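Local coordinates for minor capsid protein (PDB 1YQ5) that forms, together with proteins P31 and P2, the spike complexes at the five-fold vertices of the bacteriophage PRD1 capsid, and is essential for infectivity, at residues T71-G75 with N126-L131; N76-K82 with K121-D127. All coordinates share one frame; numbering follows the deposited sequence.

Contact 1. Residues T71-G75 with N126-L131; sequences TVTTG and NDGAAL
N126 meets V72 and T74 through its amide group. The N126 side chain comes from the opposite direction to V72, and its CG lies 3.7 Å from V72 CG1. The same N126 CG is 3.5 Å from T74 O, so the amide is bordered by a V72 methyl and, beside it, the T74 carbonyl. With CG anti to the backbone N (chi1 178°), the N126 amide reaches the other loop. D127 comes next. Its OD1 lies 3.4 Å from G75 CA and is hydrogen-bonded to N76 N, one residue further on. A129 brings CB to 4.3 Å from V72 CG1. A130 offers its backbone: its O is 3.7 Å from V72 CG2. L131 crosses V72 at about a right angle, with CD2 3.9 Å from V72 CG2. The two V72 methyls divide the work: CG1 faces N126 and A129, CG2 faces A130 and L131. The contact joins two loops at one end of the C-terminal jelly-roll domain of P5. The first runs from strand 59-68 to strand 76-83, the second from strand 119-126 to strand 135-142. Each crosses from one sheet to the other. Backbone bonds tie G75 to A94 and L131 to I21.

Contact 2. Residues N76-K82 with K121-D127; sequences NYLLRVK and KFSLCND
The amide end of N126 lies over one face of the Y77 ring, offset toward the rim. The ring and amide planes are 77° apart. At the same strand end, the N76 amide and the D127 carboxylate are turned 72° against each other. N76 ND2 donates to D127 OD2 on its syn side, at 3.2 Å. N76 N reaches D127 OD1 from above the carboxylate plane, at 2.8 Å. D127 N returns a bond to N76 O, so three hydrogen bonds join this pair. The F122 ring lies side by side with V81, and its CD2 is 3.9 Å from V81 CG2. L79 and L124 run alongside in the same way. On the sheet face that carries L78, R80, K82, K121, S123 and C125, L78 CD1 packs 3.8 Å from C125 SG. L78 also touches T98 of the second subunit. R80 and K82 both form salt bridges with D28. K82 bends at chi3 (-63°), and its CE lies 3.9 Å from K121 CD. One water accepts from K82 NZ and K121 NZ, which lie 4.7 Å apart. Paired backbone bonds link L78 with C125, R80 with S123 and K82 with K121. This is an antiparallel strand pair of a beta jelly-roll. L79, V81, F122 and L124 fill the inside, against strands 59-68 and 100-109 of the facing sheet.

In the fold
From the N terminus, the chain has made the strands up to 59-68 when it reaches the loop 71-75. It runs straight on into strand 76-83. Strands 86-93 and 100-109 follow before strand 119-126 returns alongside 76-83 and closes contact 2. The chain then turns through 126-131 and closes contact 1 around the same span, so contact 2 lies within contact 1. The two share N126 and D127. They also touch directly: Y77 OH is probably hydrogen-bonded to V72 O, and L131 packs on Y77, L124 and C125. Contact 2 joins neighbouring strands of one jelly-roll sheet. Contact 1 joins the loops at the end of that pair, each of which connects the two sheets.

Contact 1. Residues T71-G75 with N126-L131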
loop_
_atom_site.group_PDB
_atom_site.type_symbol
_atom_site.label_atom_id
_atom_site.label_comp_id
_atom_site.label_asym_id
_atom_site.label_seq_id
_atom_site.Cartn_x
_atom_site.Cartn_y
_atom_site.Cartn_z
ATOM N N THR A 71 14.812 1.210 -17.698
ATOM C CA THR A 71 16.208 1.449 -18.043
ATOM C C THR A 71 17.062 1.892 -16.855
ATOM O O THR A 71 18.260 2.148 -17.005
ATOM C CB THR A 71 16.325 2.482 -19.172
ATOM O OG1 THR A 71 15.479 3.605 -18.888
ATOM C CG2 THR A 71 15.914 1.846 -20.497
ATOM N N VAL A 72 16.445 2.000 -15.681
ATOM C CA VAL A 72 17.175 2.367 -14.468
ATOM C C VAL A 72 16.880 1.254 -13.472
ATOM O O VAL A 72 15.807 1.205 -12.864
ATOM C CB VAL A 72 16.724 3.738 -13.912
ATOM C CG1 VAL A 72 17.360 3.990 -12.550
ATOM C CG2 VAL A 72 17.141 4.846 -14.885
ATOM N N THR A 73 17.846 0.357 -13.319
ATOM C CA THR A 73 17.701 -0.808 -12.456
ATOM C C THR A 73 18.645 -0.820 -11.264
ATOM O O THR A 73 18.852 -1.864 -10.651
ATOM C CB THR A 73 17.960 -2.085 -13.260
ATOM O OG1 THR A 73 19.292 -2.030 -13.788
ATOM C CG2 THR A 73 16.972 -2.202 -14.419
ATOM N N THR A 74 19.215 0.333 -10.940
ATOM C CA THR A 74 20.141 0.437 -9.821
ATOM C C THR A 74 19.663 1.482 -8.818
ATOM O O THR A 74 18.763 2.268 -9.107
ATOM C CB THR A 74 21.551 0.831 -10.307
ATOM O OG1 THR A 74 21.468 2.026 -11.091
ATOM C CG2 THR A 74 22.152 -0.279 -11.159
ATOM N N GLY A 75 20.274 1.484 -7.638
ATOM C CA GLY A 75 19.895 2.442 -6.616
ATOM C C GLY A 75 18.522 2.149 -6.037
ATOM O O GLY A 75 18.024 1.023 -6.118
ATOM N N ASN A 126 15.027 8.435 -8.457
ATOM C CA ASN A 126 15.872 7.289 -8.180
ATOM C C ASN A 126 17.034 8.011 -7.507
ATOM O O ASN A 126 17.424 9.097 -7.954
ATOM C CB ASN A 126 16.350 6.614 -9.456
ATOM C CG ASN A 126 17.263 5.441 -9.171
ATOM O OD1 ASN A 126 16.805 4.306 -8.981
ATOM N ND2 ASN A 126 18.559 5.707 -9.111
ATOM N N ASP A 127 17.585 7.441 -6.444
ATOM C CA ASP A 127 18.662 8.118 -5.734
ATOM C C ASP A 127 20.023 8.080 -6.420
ATOM O O ASP A 127 20.959 8.731 -5.963
ATOM C CB ASP A 127 18.789 7.568 -4.306
ATOM C CG ASP A 127 19.173 6.098 -4.270
ATOM O OD1 ASP A 127 19.456 5.512 -5.335
ATOM O OD2 ASP A 127 19.188 5.526 -3.162
ATOM N N GLY A 128 20.134 7.338 -7.517
ATOM C CA GLY A 128 21.412 7.252 -8.200
ATOM C C GLY A 128 21.422 7.634 -9.671
ATOM O O GLY A 128 22.483 7.683 -10.289
ATOM N N ALA A 129 20.256 7.907 -10.244
ATOM C CA ALA A 129 20.205 8.268 -11.655
ATOM C C ALA A 129 18.931 9.008 -12.031
ATOM O O ALA A 129 17.895 8.857 -11.383
ATOM C CB ALA A 129 20.350 7.015 -12.513
ATOM N N ALA A 130 19.015 9.808 -13.089
ATOM C CA ALA A 130 17.862 10.564 -13.559
ATOM C C ALA A 130 16.888 9.620 -14.257
ATOM O O ALA A 130 17.285 8.561 -14.737
ATOM C CB ALA A 130 18.315 11.655 -14.522
ATOM N N LEU A 131 15.614 9.999 -14.304
ATOM C CA LEU A 131 14.597 9.179 -14.959
ATOM C C LEU A 131 14.061 9.920 -16.179
ATOM O O LEU A 131 13.555 11.032 -16.057
ATOM C CB LEU A 131 13.441 8.891 -13.998
ATOM C CG LEU A 131 13.790 8.223 -12.664
ATOM C CD1 LEU A 131 12.520 8.043 -11.841
ATOM C CD2 LEU A 131 14.461 6.881 -12.919
#

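Contact 2. Residues N76-K82 with K121-D127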
loop_
_atom_site.group_PDB
_atom_site.type_symbol
_atom_site.label_atom_id
_atom_site.label_comp_id
_atom_site.label_asym_id
_atom_site.label_seq_id
_atom_site.Cartn_x
_atom_site.Cartn_y
_atom_site.Cartn_z
ATOM N N ASN A 76 17.910 3.170 -5.450
ATOM C CA ASN A 76 16.592 3.031 -4.848
ATOM C C ASN A 76 15.631 4.079 -5.370
ATOM O O ASN A 76 15.987 5.252 -5.498
ATOM C CB ASN A 76 16.678 3.185 -3.330
ATOM C CG ASN A 76 17.559 2.144 -2.691
ATOM O OD1 ASN A 76 17.232 0.962 -2.687
ATOM N ND2 ASN A 76 18.698 2.577 -2.156
ATOM N N TYR A 77 14.419 3.649 -5.689
ATOM C CA TYR A 77 13.402 4.581 -6.128
ATOM C C TYR A 77 12.816 5.161 -4.848
ATOM O O TYR A 77 12.428 4.418 -3.940
ATOM C CB TYR A 77 12.324 3.872 -6.943
ATOM C CG TYR A 77 12.737 3.638 -8.376
ATOM C CD1 TYR A 77 13.450 2.498 -8.745
ATOM C CD2 TYR A 77 12.446 4.580 -9.358
ATOM C CE1 TYR A 77 13.865 2.306 -10.069
ATOM C CE2 TYR A 77 12.857 4.402 -10.678
ATOM C CZ TYR A 77 13.564 3.265 -11.026
ATOM O OH TYR A 77 13.964 3.100 -12.332
ATOM N N LEU A 78 12.787 6.486 -4.767
ATOM C CA LEU A 78 12.260 7.178 -3.598
ATOM C C LEU A 78 10.914 7.793 -3.958
ATOM O O LEU A 78 10.803 8.513 -4.951
ATOM C CB LEU A 78 13.222 8.285 -3.164
ATOM C CG LEU A 78 14.700 7.903 -3.063
ATOM C CD1 LEU A 78 15.491 9.117 -2.612
ATOM C CD2 LEU A 78 14.887 6.743 -2.087
ATOM N N LEU A 79 9.894 7.509 -3.155
ATOM C CA LEU A 79 8.566 8.051 -3.424
ATOM C C LEU A 79 8.039 8.850 -2.248
ATOM O O LEU A 79 8.270 8.499 -1.091
ATOM C CB LEU A 79 7.585 6.927 -3.767
ATOM C CG LEU A 79 7.844 6.192 -5.084
ATOM C CD1 LEU A 79 9.049 5.288 -4.934
ATOM C CD2 LEU A 79 6.616 5.373 -5.467
ATOM N N ARG A 80 7.324 9.927 -2.552
ATOM C CA ARG A 80 6.772 10.774 -1.508
ATOM C C ARG A 80 5.433 11.395 -1.872
ATOM O O ARG A 80 5.224 11.853 -2.999
ATOM C CB ARG A 80 7.754 11.899 -1.166
ATOM C CG ARG A 80 7.243 12.859 -0.104
ATOM C CD ARG A 80 8.215 14.017 0.100
ATOM N NE ARG A 80 8.127 14.993 -0.982
ATOM C CZ ARG A 80 9.068 15.894 -1.253
ATOM N NH1 ARG A 80 10.185 15.943 -0.527
ATOM N NH2 ARG A 80 8.884 16.767 -2.233
ATOM N N VAL A 81 4.534 11.398 -0.893
ATOM C CA VAL A 81 3.212 11.989 -1.034
ATOM C C VAL A 81 3.062 12.944 0.140
ATOM O O VAL A 81 3.399 12.594 1.273
ATOM C CB VAL A 81 2.089 10.941 -0.929
ATOM C CG1 VAL A 81 0.732 11.637 -0.952
ATOM C CG2 VAL A 81 2.192 9.945 -2.069
ATOM N N LYS A 82 2.567 14.146 -0.126
ATOM C CA LYS A 82 2.375 15.120 0.937
ATOM C C LYS A 82 0.974 15.700 0.918
ATOM O O LYS A 82 0.340 15.784 -0.131
ATOM C CB LYS A 82 3.367 16.276 0.799
ATOM C CG LYS A 82 4.824 15.862 0.767
ATOM C CD LYS A 82 5.736 17.080 0.799
ATOM C CE LYS A 82 5.548 17.948 -0.426
ATOM N NZ LYS A 82 6.269 19.255 -0.305
ATOM N N LYS A 121 0.333 16.440 -2.904
ATOM C CA LYS A 121 1.536 16.660 -3.698
ATOM C C LYS A 121 2.288 15.346 -3.888
ATOM O O LYS A 121 2.412 14.550 -2.956
ATOM C CB LYS A 121 2.432 17.693 -3.017
ATOM C CG LYS A 121 1.790 19.075 -2.888
ATOM C CD LYS A 121 2.725 20.060 -2.200
ATOM C CE LYS A 121 2.120 21.456 -2.144
ATOM N NZ LYS A 121 3.041 22.432 -1.492
ATOM N N PHE A 122 2.787 15.122 -5.100
ATOM C CA PHE A 122 3.495 13.887 -5.413
ATOM C C PHE A 122 4.895 14.114 -5.969
ATOM O O PHE A 122 5.139 15.080 -6.702
ATOM C CB PHE A 122 2.700 13.063 -6.435
ATOM C CG PHE A 122 1.302 12.731 -5.998
ATOM C CD1 PHE A 122 0.281 13.673 -6.100
ATOM C CD2 PHE A 122 1.007 11.476 -5.472
ATOM C CE1 PHE A 122 -1.016 13.371 -5.688
ATOM C CE2 PHE A 122 -0.284 11.161 -5.054
ATOM C CZ PHE A 122 -1.301 12.115 -5.163
ATOM N N SER A 123 5.803 13.205 -5.633
ATOM C CA SER A 123 7.173 13.273 -6.123
ATOM C C SER A 123 7.887 11.943 -5.949
ATOM O O SER A 123 7.569 11.157 -5.053
ATOM C CB SER A 123 7.969 14.358 -5.394
ATOM O OG SER A 123 9.248 14.521 -5.995
ATOM N N LEU A 124 8.851 11.698 -6.826
ATOM C CA LEU A 124 9.651 10.485 -6.770
ATOM C C LEU A 124 10.897 10.690 -7.619
ATOM O O LEU A 124 10.972 11.635 -8.408
ATOM C CB LEU A 124 8.842 9.277 -7.274
ATOM C CG LEU A 124 8.356 9.206 -8.727
ATOM C CD1 LEU A 124 9.536 8.976 -9.672
ATOM C CD2 LEU A 124 7.360 8.062 -8.862
ATOM N N CYS A 125 11.875 9.813 -7.440
ATOM C CA CYS A 125 13.122 9.869 -8.188
ATOM C C CYS A 125 13.832 8.571 -7.900
ATOM O O CYS A 125 13.298 7.706 -7.211
ATOM C CB CYS A 125 14.013 11.006 -7.683
ATOM S SG CYS A 125 14.802 10.658 -6.055
ATOM N N ASN A 126 15.027 8.435 -8.457
ATOM C CA ASN A 126 15.872 7.289 -8.180
ATOM C C ASN A 126 17.034 8.011 -7.507
ATOM O O ASN A 126 17.424 9.097 -7.954
ATOM C CB ASN A 126 16.350 6.614 -9.456
ATOM C CG ASN A 126 17.263 5.441 -9.171
ATOM O OD1 ASN A 126 16.805 4.306 -8.981
ATOM N ND2 ASN A 126 18.559 5.707 -9.111
ATOM N N ASP A 127 17.585 7.441 -6.444
ATOM C CA ASP A 127 18.662 8.118 -5.734
ATOM C C ASP A 127 20.023 8.080 -6.420
ATOM O O ASP A 127 20.959 8.731 -5.963
ATOM C CB ASP A 127 18.789 7.568 -4.306
ATOM C CG ASP A 127 19.173 6.098 -4.270
ATOM O OD1 ASP A 127 19.456 5.512 -5.335
ATOM O OD2 ASP A 127 19.188 5.526 -3.162
HETATM O O HOH W 1 5.918 22.177 -0.475
#